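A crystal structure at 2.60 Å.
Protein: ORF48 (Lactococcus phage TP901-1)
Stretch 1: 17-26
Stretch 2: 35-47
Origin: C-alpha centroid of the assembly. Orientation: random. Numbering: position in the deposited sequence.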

# COMPACT_ATOMS: atom_id res chain seq x y z
N LYS V 17 -2.67 5.09 49.76
CA LYS V 17 -1.34 5.04 50.34
C LYS V 17 -1.06 6.38 51.00
O LYS V 17 -1.27 7.45 50.39
CB LYS V 17 -0.30 4.66 49.29
CG LYS V 17 -0.18 3.17 49.07
CD LYS V 17 0.44 2.89 47.70
CE LYS V 17 0.67 1.42 47.46
NZ LYS V 17 1.13 1.17 46.08
N VAL V 18 -0.67 6.33 52.29
CA VAL V 18 -0.43 7.51 53.11
C VAL V 18 1.04 7.63 53.43
O VAL V 18 1.67 6.62 53.76
CB VAL V 18 -1.33 7.54 54.38
CG1 VAL V 18 -1.15 8.84 55.16
CG2 VAL V 18 -2.79 7.35 54.03
N THR V 19 1.59 8.87 53.31
CA THR V 19 2.97 9.25 53.60
C THR V 19 3.04 10.49 54.52
O THR V 19 2.16 11.36 54.49
CB THR V 19 3.81 9.40 52.33
OG1 THR V 19 3.17 10.30 51.42
CG2 THR V 19 4.12 8.10 51.66
N SER V 20 4.11 10.55 55.33
CA SER V 20 4.38 11.62 56.28
C SER V 20 5.76 12.20 55.99
O SER V 20 6.74 11.45 55.87
CB SER V 20 4.35 11.07 57.70
OG SER V 20 4.54 12.09 58.66
N TYR V 21 5.84 13.52 55.85
CA TYR V 21 7.09 14.23 55.57
C TYR V 21 7.03 15.69 56.02
O TYR V 21 5.95 16.28 56.14
CB TYR V 21 7.51 14.11 54.08
CG TYR V 21 6.41 14.43 53.10
CD1 TYR V 21 5.55 13.44 52.63
CD2 TYR V 21 6.22 15.74 52.64
CE1 TYR V 21 4.50 13.74 51.78
CE2 TYR V 21 5.19 16.05 51.76
CZ TYR V 21 4.32 15.05 51.35
OH TYR V 21 3.30 15.35 50.48
N LYS V 22 8.22 16.26 56.26
CA LYS V 22 8.47 17.60 56.74
C LYS V 22 9.27 18.40 55.69
O LYS V 22 10.07 17.83 54.93
CB LYS V 22 9.32 17.47 58.04
CG LYS V 22 9.42 18.71 58.90
CD LYS V 22 10.18 18.47 60.21
CE LYS V 22 9.29 17.93 61.31
NZ LYS V 22 9.75 18.35 62.67
N ASN V 23 9.09 19.73 55.69
CA ASN V 23 9.83 20.66 54.83
C ASN V 23 9.65 20.52 53.32
O ASN V 23 10.53 20.92 52.55
CB ASN V 23 11.31 20.79 55.25
CG ASN V 23 11.50 21.61 56.51
OD1 ASN V 23 10.88 22.68 56.68
ND2 ASN V 23 12.38 21.15 57.38
N ALA V 24 8.49 20.02 52.88
CA ALA V 24 8.22 19.90 51.45
C ALA V 24 8.12 21.32 50.86
O ALA V 24 7.93 22.28 51.60
CB ALA V 24 6.92 19.14 51.24
N ILE V 25 8.29 21.45 49.56
CA ILE V 25 8.21 22.70 48.82
C ILE V 25 7.03 23.58 49.29
O ILE V 25 5.90 23.09 49.37
CB ILE V 25 8.25 22.30 47.30
CG1 ILE V 25 9.53 22.73 46.62
CG2 ILE V 25 7.01 22.61 46.44
CD1 ILE V 25 10.67 21.81 46.89
N GLY V 26 7.35 24.80 49.73
CA GLY V 26 6.36 25.77 50.19
C GLY V 26 5.83 25.59 51.60
O GLY V 26 4.89 26.30 51.98
N GLY V 35 14.74 25.52 54.28
CA GLY V 35 14.91 24.32 55.10
C GLY V 35 16.23 23.58 54.93
O GLY V 35 17.03 23.91 54.04
N PRO V 36 16.50 22.55 55.78
CA PRO V 36 17.78 21.83 55.67
C PRO V 36 17.89 20.88 54.48
O PRO V 36 19.01 20.61 54.04
CB PRO V 36 17.87 21.08 57.00
CG PRO V 36 16.46 20.91 57.45
CD PRO V 36 15.69 22.06 56.92
N VAL V 37 16.76 20.32 54.01
CA VAL V 37 16.78 19.38 52.87
C VAL V 37 15.80 19.91 51.84
O VAL V 37 14.58 19.84 52.06
CB VAL V 37 16.48 17.89 53.26
CG1 VAL V 37 16.67 16.95 52.07
CG2 VAL V 37 17.33 17.42 54.43
N PHE V 38 16.33 20.48 50.73
CA PHE V 38 15.49 21.02 49.66
C PHE V 38 14.64 19.91 49.05
O PHE V 38 15.18 18.88 48.67
CB PHE V 38 16.33 21.75 48.58
CG PHE V 38 15.47 22.25 47.44
CD1 PHE V 38 14.60 23.32 47.62
CD2 PHE V 38 15.44 21.57 46.23
CE1 PHE V 38 13.76 23.75 46.58
CE2 PHE V 38 14.59 21.98 45.20
CZ PHE V 38 13.77 23.08 45.38
N GLY V 39 13.34 20.14 48.98
CA GLY V 39 12.40 19.18 48.43
C GLY V 39 11.62 18.39 49.47
O GLY V 39 10.56 17.84 49.16
N GLY V 40 12.15 18.36 50.69
CA GLY V 40 11.56 17.68 51.83
C GLY V 40 12.47 16.67 52.50
O GLY V 40 13.37 16.10 51.86
N GLY V 41 12.21 16.41 53.78
CA GLY V 41 12.98 15.46 54.58
C GLY V 41 12.61 14.01 54.33
O GLY V 41 12.12 13.68 53.26
N THR V 42 12.86 13.13 55.32
CA THR V 42 12.57 11.70 55.22
C THR V 42 11.07 11.48 55.03
O THR V 42 10.27 12.11 55.73
CB THR V 42 13.15 10.92 56.45
OG1 THR V 42 14.53 11.26 56.60
CG2 THR V 42 13.04 9.41 56.32
N ILE V 43 10.71 10.64 54.07
CA ILE V 43 9.31 10.28 53.76
C ILE V 43 9.02 8.97 54.48
O ILE V 43 9.73 7.97 54.27
CB ILE V 43 9.05 10.18 52.22
CG1 ILE V 43 9.21 11.53 51.54
CG2 ILE V 43 7.68 9.53 51.91
CD1 ILE V 43 9.52 11.42 50.11
N TYR V 44 8.00 8.98 55.34
CA TYR V 44 7.60 7.80 56.12
C TYR V 44 6.31 7.19 55.59
O TYR V 44 5.30 7.88 55.44
CB TYR V 44 7.46 8.17 57.60
CG TYR V 44 8.73 8.72 58.22
CD1 TYR V 44 9.65 7.88 58.84
CD2 TYR V 44 8.98 10.09 58.24
CE1 TYR V 44 10.81 8.38 59.42
CE2 TYR V 44 10.15 10.60 58.80
CZ TYR V 44 11.06 9.74 59.39
OH TYR V 44 12.21 10.23 59.96
N ASN V 45 6.36 5.90 55.25
CA ASN V 45 5.18 5.18 54.78
C ASN V 45 4.30 4.92 56.00
O ASN V 45 4.75 4.25 56.94
CB ASN V 45 5.54 3.88 54.06
CG ASN V 45 5.99 4.02 52.61
OD1 ASN V 45 6.23 5.10 52.06
ND2 ASN V 45 6.13 2.89 51.96
N VAL V 46 3.12 5.55 56.05
CA VAL V 46 2.20 5.45 57.18
C VAL V 46 1.43 4.10 57.09
O VAL V 46 0.82 3.82 56.05
CB VAL V 46 1.26 6.69 57.27
CG1 VAL V 46 0.31 6.59 58.45
CG2 VAL V 46 2.06 7.98 57.36
N PRO V 47 1.46 3.24 58.14
CA PRO V 47 0.66 2.00 58.08
C PRO V 47 -0.82 2.35 58.16
O PRO V 47 -1.22 3.21 58.97
CB PRO V 47 1.14 1.19 59.29
CG PRO V 47 1.82 2.14 60.18
CD PRO V 47 2.10 3.43 59.46
O HOH W 1 0.07 3.54 53.50
O HOH W 2 10.25 14.28 57.22
O HOH W 3 12.04 21.90 50.56

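In ORF48 of phage TP901-1, strand 17-22 and the strand beginning at Ile43 run antiparallel, illustrating how backbone pairing gives way to fitted loop packing. At the centre, Ser20 and Tyr44 exchange two backbone hydrogen bonds, Ser20 N to Tyr44 O at 2.9 Å and Tyr44 N to Ser20 O at 2.8 Å. On their face, Val46 packs beside the small Ser20, its CG2 lying 3.9 Å from Ser20 CB, while Val18 CG1 packs 3.9 Å from Val46 CB. The other face carries Thr19 and Asn45, and there the Thr19 methyl CG2 rests 3.8 Å from Ile43 CG2.

Near the end of strand 17-22, a water accepts from Lys22 N (3.0 Å) and donates to Thr42 O (2.6 Å). Gly41 N then bonds Lys22 O at 2.8 Å. Gly39 and Gly40, closing a type II turn from Val37, have backbone angles that by themselves call for glycine; a CB on Gly40 would also lie 3.6 Å from Ala24 CA. Ile25 packs against this turn, its CD1 3.5 Å from Gly39 CA and 3.7 Å from Phe38 CE1. A second water bridges Asn23 O and Gly39 N, 2.7 Å from each.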